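Local coordinates for endo-beta-N-acetylglucosaminidase F1 (Bacteroides thetaiotaomicron VPI-5482, PDB 6TCV), which probably cleaves high-mannose N-glycans in their chitobiose core, as an endo-beta-N-acetylglucosaminidase of the human gut microbe, at residues I254-A265 with S300-R311; Y334-K345 with Y360-Q369. The protein carries 2 engineered substitutions. One frame throughout, in Å; residues are numbered along the deposited sequence.

Interaction 1 (I254-A265 with S300-R311)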
# COMPACT_ATOMS: atom_id res chain seq x y z
N ILE A 254 12.43 19.70 13.04
CA ILE A 254 13.44 19.70 11.99
C ILE A 254 13.40 18.50 11.08
O ILE A 254 14.03 18.51 10.01
CB ILE A 254 14.87 19.86 12.56
CG1 ILE A 254 15.17 18.69 13.52
CG2 ILE A 254 15.06 21.26 13.15
CD1 ILE A 254 16.61 18.70 14.03
N THR A 255 12.67 17.44 11.44
CA THR A 255 12.60 16.24 10.62
C THR A 255 11.41 16.30 9.64
O THR A 255 10.38 16.92 9.92
CB THR A 255 12.50 14.94 11.45
OG1 THR A 255 11.23 14.92 12.14
CG2 THR A 255 13.65 14.77 12.41
N GLY A 256 11.55 15.61 8.52
CA GLY A 256 10.48 15.52 7.55
C GLY A 256 10.77 14.42 6.56
O GLY A 256 11.94 14.02 6.37
N LEU A 257 9.70 13.96 5.90
CA LEU A 257 9.78 12.82 5.00
C LEU A 257 10.45 13.14 3.69
O LEU A 257 10.82 12.20 2.97
CB LEU A 257 8.37 12.27 4.74
CG LEU A 257 7.64 11.90 6.04
CD1 LEU A 257 6.15 11.60 5.75
CD2 LEU A 257 8.26 10.68 6.72
N ALA A 258 10.64 14.42 3.34
CA ALA A 258 11.32 14.83 2.12
C ALA A 258 12.61 15.58 2.45
O ALA A 258 13.14 16.31 1.60
CB ALA A 258 10.40 15.69 1.23
N GLN A 259 13.17 15.40 3.67
CA GLN A 259 14.38 16.13 4.03
C GLN A 259 15.35 15.29 4.85
O GLN A 259 16.09 15.83 5.67
CB GLN A 259 14.09 17.46 4.73
CG GLN A 259 13.30 17.35 6.04
CD GLN A 259 12.47 18.59 6.36
OE1 GLN A 259 11.76 19.09 5.49
NE2 GLN A 259 12.59 19.13 7.58
N LEU A 260 15.35 13.98 4.64
CA LEU A 260 16.35 13.08 5.25
C LEU A 260 17.52 12.93 4.30
O LEU A 260 17.32 12.86 3.08
CB LEU A 260 15.69 11.73 5.55
CG LEU A 260 14.45 11.80 6.43
CD1 LEU A 260 13.91 10.44 6.71
CD2 LEU A 260 14.71 12.54 7.76
N SER A 261 18.74 12.91 4.88
CA SER A 261 19.91 12.58 4.11
C SER A 261 19.81 11.13 3.63
O SER A 261 18.93 10.38 4.05
CB SER A 261 21.14 12.72 5.02
OG SER A 261 21.04 11.74 6.03
N GLU A 262 20.75 10.71 2.80
CA GLU A 262 20.70 9.34 2.33
C GLU A 262 20.72 8.35 3.50
O GLU A 262 19.92 7.41 3.55
CB GLU A 262 21.84 9.03 1.35
CG GLU A 262 21.78 7.60 0.88
CD GLU A 262 22.62 7.29 -0.34
OE1 GLU A 262 23.30 8.22 -0.83
OE2 GLU A 262 22.61 6.10 -0.75
N GLN A 263 21.66 8.50 4.44
CA GLN A 263 21.72 7.61 5.60
C GLN A 263 20.50 7.78 6.49
O GLN A 263 19.99 6.82 7.06
CB GLN A 263 23.00 7.77 6.38
CG GLN A 263 23.22 6.64 7.40
CD GLN A 263 23.33 5.26 6.73
OE1 GLN A 263 24.13 5.09 5.79
NE2 GLN A 263 22.63 4.29 7.21
N GLY A 264 20.06 9.04 6.71
CA GLY A 264 18.88 9.24 7.52
C GLY A 264 17.65 8.55 6.93
O GLY A 264 16.84 7.98 7.67
N ALA A 265 17.52 8.58 5.61
CA ALA A 265 16.41 7.92 4.92
C ALA A 265 16.53 6.42 5.00
O ALA A 265 15.52 5.73 5.20
CB ALA A 265 16.39 8.38 3.48
N SER A 300 21.54 13.45 9.76
CA SER A 300 20.34 12.72 9.34
C SER A 300 19.48 13.47 8.33
O SER A 300 18.54 12.89 7.78
CB SER A 300 19.46 12.43 10.56
OG SER A 300 20.10 11.55 11.48
N LEU A 301 19.74 14.76 8.12
CA LEU A 301 18.89 15.66 7.36
C LEU A 301 19.62 16.26 6.17
O LEU A 301 20.85 16.21 6.06
CB LEU A 301 18.40 16.81 8.26
CG LEU A 301 17.76 16.37 9.57
CD1 LEU A 301 17.36 17.58 10.45
CD2 LEU A 301 16.55 15.48 9.32
N THR A 302 18.83 16.84 5.27
CA THR A 302 19.32 17.51 4.08
C THR A 302 18.29 18.55 3.62
O THR A 302 17.24 18.70 4.23
CB THR A 302 19.68 16.50 3.00
OG1 THR A 302 20.47 17.16 1.99
CG2 THR A 302 18.48 15.90 2.34
N ASN A 303 18.63 19.28 2.54
CA ASN A 303 17.69 20.26 1.98
C ASN A 303 16.41 19.53 1.54
O ASN A 303 16.47 18.41 1.00
CB ASN A 303 18.33 20.97 0.76
CG ASN A 303 19.67 21.53 1.12
OD1 ASN A 303 19.83 22.67 1.53
ND2 ASN A 303 20.68 20.79 0.69
N PRO A 304 15.22 20.05 1.83
CA PRO A 304 13.99 19.36 1.39
C PRO A 304 13.95 19.27 -0.13
O PRO A 304 14.18 20.27 -0.83
CB PRO A 304 12.86 20.25 1.92
CG PRO A 304 13.55 21.09 3.05
CD PRO A 304 14.95 21.29 2.59
N SER A 305 13.63 18.09 -0.66
CA SER A 305 13.55 17.93 -2.11
C SER A 305 12.79 16.65 -2.46
O SER A 305 12.73 15.69 -1.68
CB SER A 305 14.93 17.87 -2.74
OG SER A 305 15.52 16.60 -2.52
N THR A 306 12.24 16.62 -3.67
CA THR A 306 11.67 15.39 -4.19
C THR A 306 12.72 14.29 -4.32
O THR A 306 12.37 13.12 -4.17
CB THR A 306 10.95 15.67 -5.52
OG1 THR A 306 11.84 16.34 -6.39
CG2 THR A 306 9.64 16.49 -5.30
N ALA A 307 13.98 14.61 -4.50
CA ALA A 307 15.00 13.56 -4.56
C ALA A 307 15.18 12.90 -3.20
O ALA A 307 15.30 11.67 -3.10
CB ALA A 307 16.35 14.11 -5.03
N ALA A 308 15.12 13.67 -2.12
CA ALA A 308 15.25 13.08 -0.80
C ALA A 308 14.04 12.24 -0.47
O ALA A 308 14.16 11.18 0.16
CB ALA A 308 15.42 14.21 0.25
N ALA A 309 12.86 12.70 -0.85
CA ALA A 309 11.64 11.92 -0.68
C ALA A 309 11.71 10.60 -1.43
O ALA A 309 11.34 9.54 -0.91
CB ALA A 309 10.43 12.73 -1.12
N ALA A 310 12.16 10.65 -2.68
CA ALA A 310 12.26 9.42 -3.48
C ALA A 310 13.24 8.46 -2.85
O ALA A 310 12.99 7.25 -2.81
CB ALA A 310 12.67 9.76 -4.92
N ARG A 311 14.37 8.96 -2.35
CA ARG A 311 15.30 8.09 -1.63
C ARG A 311 14.61 7.34 -0.48
O ARG A 311 14.76 6.12 -0.33
CB ARG A 311 16.50 8.90 -1.13
CG ARG A 311 17.40 8.14 -0.09
CD ARG A 311 18.11 6.94 -0.72
NE ARG A 311 19.04 7.39 -1.78
CZ ARG A 311 19.68 6.55 -2.56
NH1 ARG A 311 19.57 5.25 -2.45
NH2 ARG A 311 20.44 7.04 -3.56
O HOH W 1 13.65 12.09 2.92
O HOH W 2 16.93 10.93 1.36
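Ala258 CB packs on Ala309 CB at 3.8 Å in the tight part of this contact. Ala258 O accepts from Ser305 N. The same oxygen also takes a CA-H...O contact from Pro304 CA, at 3.2 Å. The Leu301 and Ile254 side chains cross at about a right angle and meet through their CD1 atoms; Leu301 CD2 lies 3.8 Å from Leu260 CD2. A single beta bridge joins Leu260 and Leu301. Two backbone bonds flank it, Thr302 N to Gln259 O and Ser261 N to Ser300 O. Both loops follow parallel strands (243-249 and 283-287) and lead into successive helices, as expected for a (beta/alpha)8 barrel of a glycoside hydrolase. Each helix has a serine N-cap. Ser261 OG accepts from Gly264 N and is also bonded to Pro299 O; Ser305 OG accepts from Ala308 N. A water links Leu257 O and Leu260 N to the 306-319 helix by a weak bond to Ala308 O. The outer side is looser and reaches solvent at Glu262. Arg311 bends at chi2 (66°) and chi3 (64°), which lays its guanidinium against the Glu262 carboxylate. The two planes stack 13° apart, with Glu262 OE2 3.4 Å from the Arg311 guanidinium plane. Glu262 OE2 and Arg311 NH1 are 3.6 Å apart, so charge holds them and no N-H is aimed at the oxygen. Arg311 NH1 also forms salt bridges with Glu315 and Asp340. With a leucine in place of Arg311, these three acids would probably be left without their shared positive mate. Arg311 CG rests 3.7 Å from Ala265 CB.

Interaction 2 (Y334-K345 with Y360-Q369)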
# COMPACT_ATOMS: atom_id res chain seq x y z
N TYR A 334 6.69 13.59 -3.91
CA TYR A 334 6.53 12.82 -5.15
C TYR A 334 7.02 13.60 -6.34
O TYR A 334 6.76 14.78 -6.45
CB TYR A 334 5.04 12.52 -5.37
CG TYR A 334 4.70 11.66 -6.55
CD1 TYR A 334 5.03 10.30 -6.60
CD2 TYR A 334 4.01 12.19 -7.61
CE1 TYR A 334 4.67 9.49 -7.66
CE2 TYR A 334 3.65 11.40 -8.73
CZ TYR A 334 3.99 10.03 -8.74
OH TYR A 334 3.63 9.21 -9.78
N GLY A 335 7.69 12.91 -7.25
CA GLY A 335 8.06 13.52 -8.51
C GLY A 335 9.34 13.01 -9.14
O GLY A 335 9.45 13.09 -10.37
N VAL A 336 10.27 12.50 -8.38
CA VAL A 336 11.51 11.93 -8.92
C VAL A 336 11.29 10.47 -9.24
O VAL A 336 10.79 9.70 -8.40
CB VAL A 336 12.65 12.12 -7.91
CG1 VAL A 336 13.85 11.24 -8.26
CG2 VAL A 336 13.07 13.57 -7.91
N ALA A 337 11.66 10.07 -10.44
CA ALA A 337 11.20 8.80 -10.98
C ALA A 337 12.27 7.72 -10.98
O ALA A 337 11.97 6.57 -11.37
CB ALA A 337 10.73 9.05 -12.43
N THR A 338 13.47 8.02 -10.49
CA THR A 338 14.55 7.04 -10.49
C THR A 338 15.40 7.26 -9.25
O THR A 338 15.77 8.40 -8.94
CB THR A 338 15.41 7.21 -11.75
OG1 THR A 338 14.58 7.39 -12.90
CG2 THR A 338 16.24 5.98 -11.99
N VAL A 339 15.78 6.18 -8.59
CA VAL A 339 16.75 6.19 -7.49
C VAL A 339 17.72 5.07 -7.74
O VAL A 339 17.30 3.92 -7.93
CB VAL A 339 16.09 6.02 -6.11
CG1 VAL A 339 17.15 5.96 -5.02
CG2 VAL A 339 15.12 7.12 -5.84
N ASP A 340 19.00 5.38 -7.77
CA ASP A 340 20.02 4.35 -7.98
C ASP A 340 19.70 3.50 -9.23
O ASP A 340 19.93 2.29 -9.27
CB ASP A 340 20.20 3.49 -6.75
CG ASP A 340 20.84 4.25 -5.60
OD1 ASP A 340 21.31 5.37 -5.79
OD2 ASP A 340 20.87 3.69 -4.49
N GLY A 341 19.22 4.17 -10.28
CA GLY A 341 18.89 3.52 -11.53
C GLY A 341 17.63 2.69 -11.51
O GLY A 341 17.28 2.11 -12.54
N VAL A 342 16.85 2.72 -10.45
CA VAL A 342 15.67 1.89 -10.32
C VAL A 342 14.45 2.77 -10.50
O VAL A 342 14.27 3.76 -9.77
CB VAL A 342 15.60 1.18 -8.95
CG1 VAL A 342 14.38 0.31 -8.86
CG2 VAL A 342 16.85 0.32 -8.72
N ASP A 343 13.58 2.37 -11.44
CA ASP A 343 12.39 3.14 -11.76
C ASP A 343 11.35 3.09 -10.69
O ASP A 343 11.15 2.08 -10.01
CB ASP A 343 11.79 2.60 -13.05
CG ASP A 343 10.61 3.41 -13.51
OD1 ASP A 343 10.86 4.39 -14.20
OD2 ASP A 343 9.46 2.92 -13.32
N ALA A 344 10.62 4.21 -10.58
CA ALA A 344 9.59 4.38 -9.57
C ALA A 344 8.50 3.32 -9.57
O ALA A 344 7.90 3.08 -8.52
CB ALA A 344 8.93 5.75 -9.74
N LYS A 345 8.21 2.66 -10.70
CA LYS A 345 7.20 1.60 -10.65
C LYS A 345 7.57 0.52 -9.63
O LYS A 345 6.69 -0.17 -9.08
CB LYS A 345 6.91 1.02 -12.00
CG LYS A 345 5.66 0.18 -12.06
CD LYS A 345 5.39 -0.35 -13.48
CE LYS A 345 4.21 -1.28 -13.47
NZ LYS A 345 3.88 -1.79 -14.82
N TYR A 360 -0.92 11.52 -10.98
CA TYR A 360 -0.33 11.27 -12.28
C TYR A 360 0.84 10.32 -12.08
O TYR A 360 1.52 10.36 -11.04
CB TYR A 360 0.22 12.55 -12.99
CG TYR A 360 1.27 13.30 -12.20
CD1 TYR A 360 0.93 14.14 -11.11
CD2 TYR A 360 2.62 13.10 -12.46
CE1 TYR A 360 1.95 14.75 -10.35
CE2 TYR A 360 3.59 13.70 -11.69
CZ TYR A 360 3.24 14.49 -10.65
OH TYR A 360 4.26 15.07 -9.88
N PRO A 361 1.13 9.48 -13.08
CA PRO A 361 2.26 8.54 -13.00
C PRO A 361 3.59 9.17 -13.40
O PRO A 361 3.62 10.10 -14.22
CB PRO A 361 1.87 7.44 -14.01
CG PRO A 361 1.09 8.23 -15.05
CD PRO A 361 0.30 9.27 -14.28
N ILE A 362 4.68 8.61 -12.86
CA ILE A 362 6.03 8.96 -13.31
C ILE A 362 6.79 7.69 -13.67
O ILE A 362 6.42 6.59 -13.29
CB ILE A 362 6.78 9.79 -12.27
CG1 ILE A 362 6.99 9.03 -10.99
CG2 ILE A 362 5.97 11.08 -11.99
CD1 ILE A 362 7.77 9.78 -9.91
N GLY A 363 7.90 7.84 -14.37
CA GLY A 363 8.65 6.66 -14.76
C GLY A 363 7.83 5.72 -15.60
O GLY A 363 7.14 6.14 -16.53
N GLN A 364 7.92 4.42 -15.28
CA GLN A 364 7.15 3.40 -15.97
C GLN A 364 5.75 3.23 -15.40
O GLN A 364 4.99 2.39 -15.91
CB GLN A 364 7.83 2.01 -15.91
CG GLN A 364 9.10 1.88 -16.73
CD GLN A 364 9.73 0.49 -16.69
OE1 GLN A 364 9.06 -0.53 -16.84
NE2 GLN A 364 11.04 0.45 -16.48
N MET A 365 5.39 3.97 -14.34
CA MET A 365 4.07 3.79 -13.76
C MET A 365 3.03 4.19 -14.80
O MET A 365 3.30 4.86 -15.79
CB MET A 365 3.88 4.79 -12.61
CG MET A 365 4.85 4.60 -11.48
SD MET A 365 4.83 5.94 -10.25
CE MET A 365 3.24 5.69 -9.45
N THR A 366 1.82 3.69 -14.60
CA THR A 366 0.63 4.07 -15.36
C THR A 366 -0.40 4.66 -14.41
O THR A 366 -0.24 4.65 -13.19
CB THR A 366 0.04 2.92 -16.18
OG1 THR A 366 -0.69 2.06 -15.30
CG2 THR A 366 1.14 2.17 -16.98
N LYS A 367 -1.52 5.11 -14.96
CA LYS A 367 -2.61 5.57 -14.13
C LYS A 367 -3.22 4.46 -13.29
O LYS A 367 -3.98 4.77 -12.36
CB LYS A 367 -3.64 6.33 -14.97
CG LYS A 367 -3.19 7.77 -15.27
CD LYS A 367 -4.17 8.45 -16.22
CE LYS A 367 -3.92 8.01 -17.66
NZ LYS A 367 -4.92 8.60 -18.59
N LYS A 368 -2.92 3.20 -13.56
CA LYS A 368 -3.36 2.14 -12.66
C LYS A 368 -2.81 2.29 -11.26
O LYS A 368 -3.43 1.78 -10.30
CB LYS A 368 -3.02 0.77 -13.26
CG LYS A 368 -3.79 0.42 -14.52
CD LYS A 368 -5.28 0.24 -14.21
CE LYS A 368 -6.02 -0.33 -15.40
NZ LYS A 368 -5.84 0.60 -16.55
N GLN A 369 -1.68 2.98 -11.08
CA GLN A 369 -1.11 3.23 -9.75
C GLN A 369 -1.61 4.53 -9.16
O GLN A 369 -1.13 4.93 -8.07
CB GLN A 369 0.41 3.24 -9.81
CG GLN A 369 1.04 1.87 -10.02
CD GLN A 369 1.08 1.46 -11.47
OE1 GLN A 369 1.70 2.15 -12.28
NE2 GLN A 369 0.51 0.31 -11.79
O HOH W 3 4.49 0.01 -17.02
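A buried tyrosine, Tyr334, packs against Tyr360 and Ile362 in this contact between two loops that follow neighbouring barrel strands, 324-329 and 350-353. The Tyr334 OH donates to Tyr360 O at 2.7 Å, in the carbonyl plane and on a lone pair. With CG anti to the backbone N (chi1 -176°), the ring extends to the second loop. Its edge meets the Tyr360 face in a T-shaped pair, planes at 63°. Ile362 CD1 makes a CH-pi contact over the Tyr334 face, 4.2 Å from the centroid. Met365 SD comes in at the ring edge, 3.5 Å from Tyr334 OH. The outer end is polar. Gln364 N gives its main bond to the syn lone pair of Asp343 OD2 at 2.9 Å. Lys345 N reaches that oxygen from the opposite face of the carboxylate, closing an Asx turn. Gly363 CA comes within 3.2 Å of Asp343 OD1. A water joins Lys345 NZ to Gln364 O, and NZ also bonds Ser30 O. Behind the contact, Tyr334 touches Val327 and Asp329 of strand 324-329, Met365 rests on Val351 of strand 350-353, and Val339 packs on helix 306-319.

How the interactions relate
Interactions 1 and 2 follow one another along the chain, their centres about 18 Å apart, and each ties together loops after neighbouring barrel strands. Both are partly buried, with interaction 1 more so. Interaction 1 relies on backbone bonds and aliphatic packing, with an ion pair at its solvent side. Interaction 2 buries one tyrosine ring, with the second, Tyr360, exposed, and a carboxylate on its polar side. Helix 306-319 is common ground: it starts within segment 300-311, and segment 334-345 packs on it. They meet directly where Arg311 NH1 bridges Asp340 OD2 at 2.9 Å, at the tip of the 338-343 hairpin. Thr306 OG1 also packs on Val336 CG2, and the Arg311 guanidinium lies by Val339.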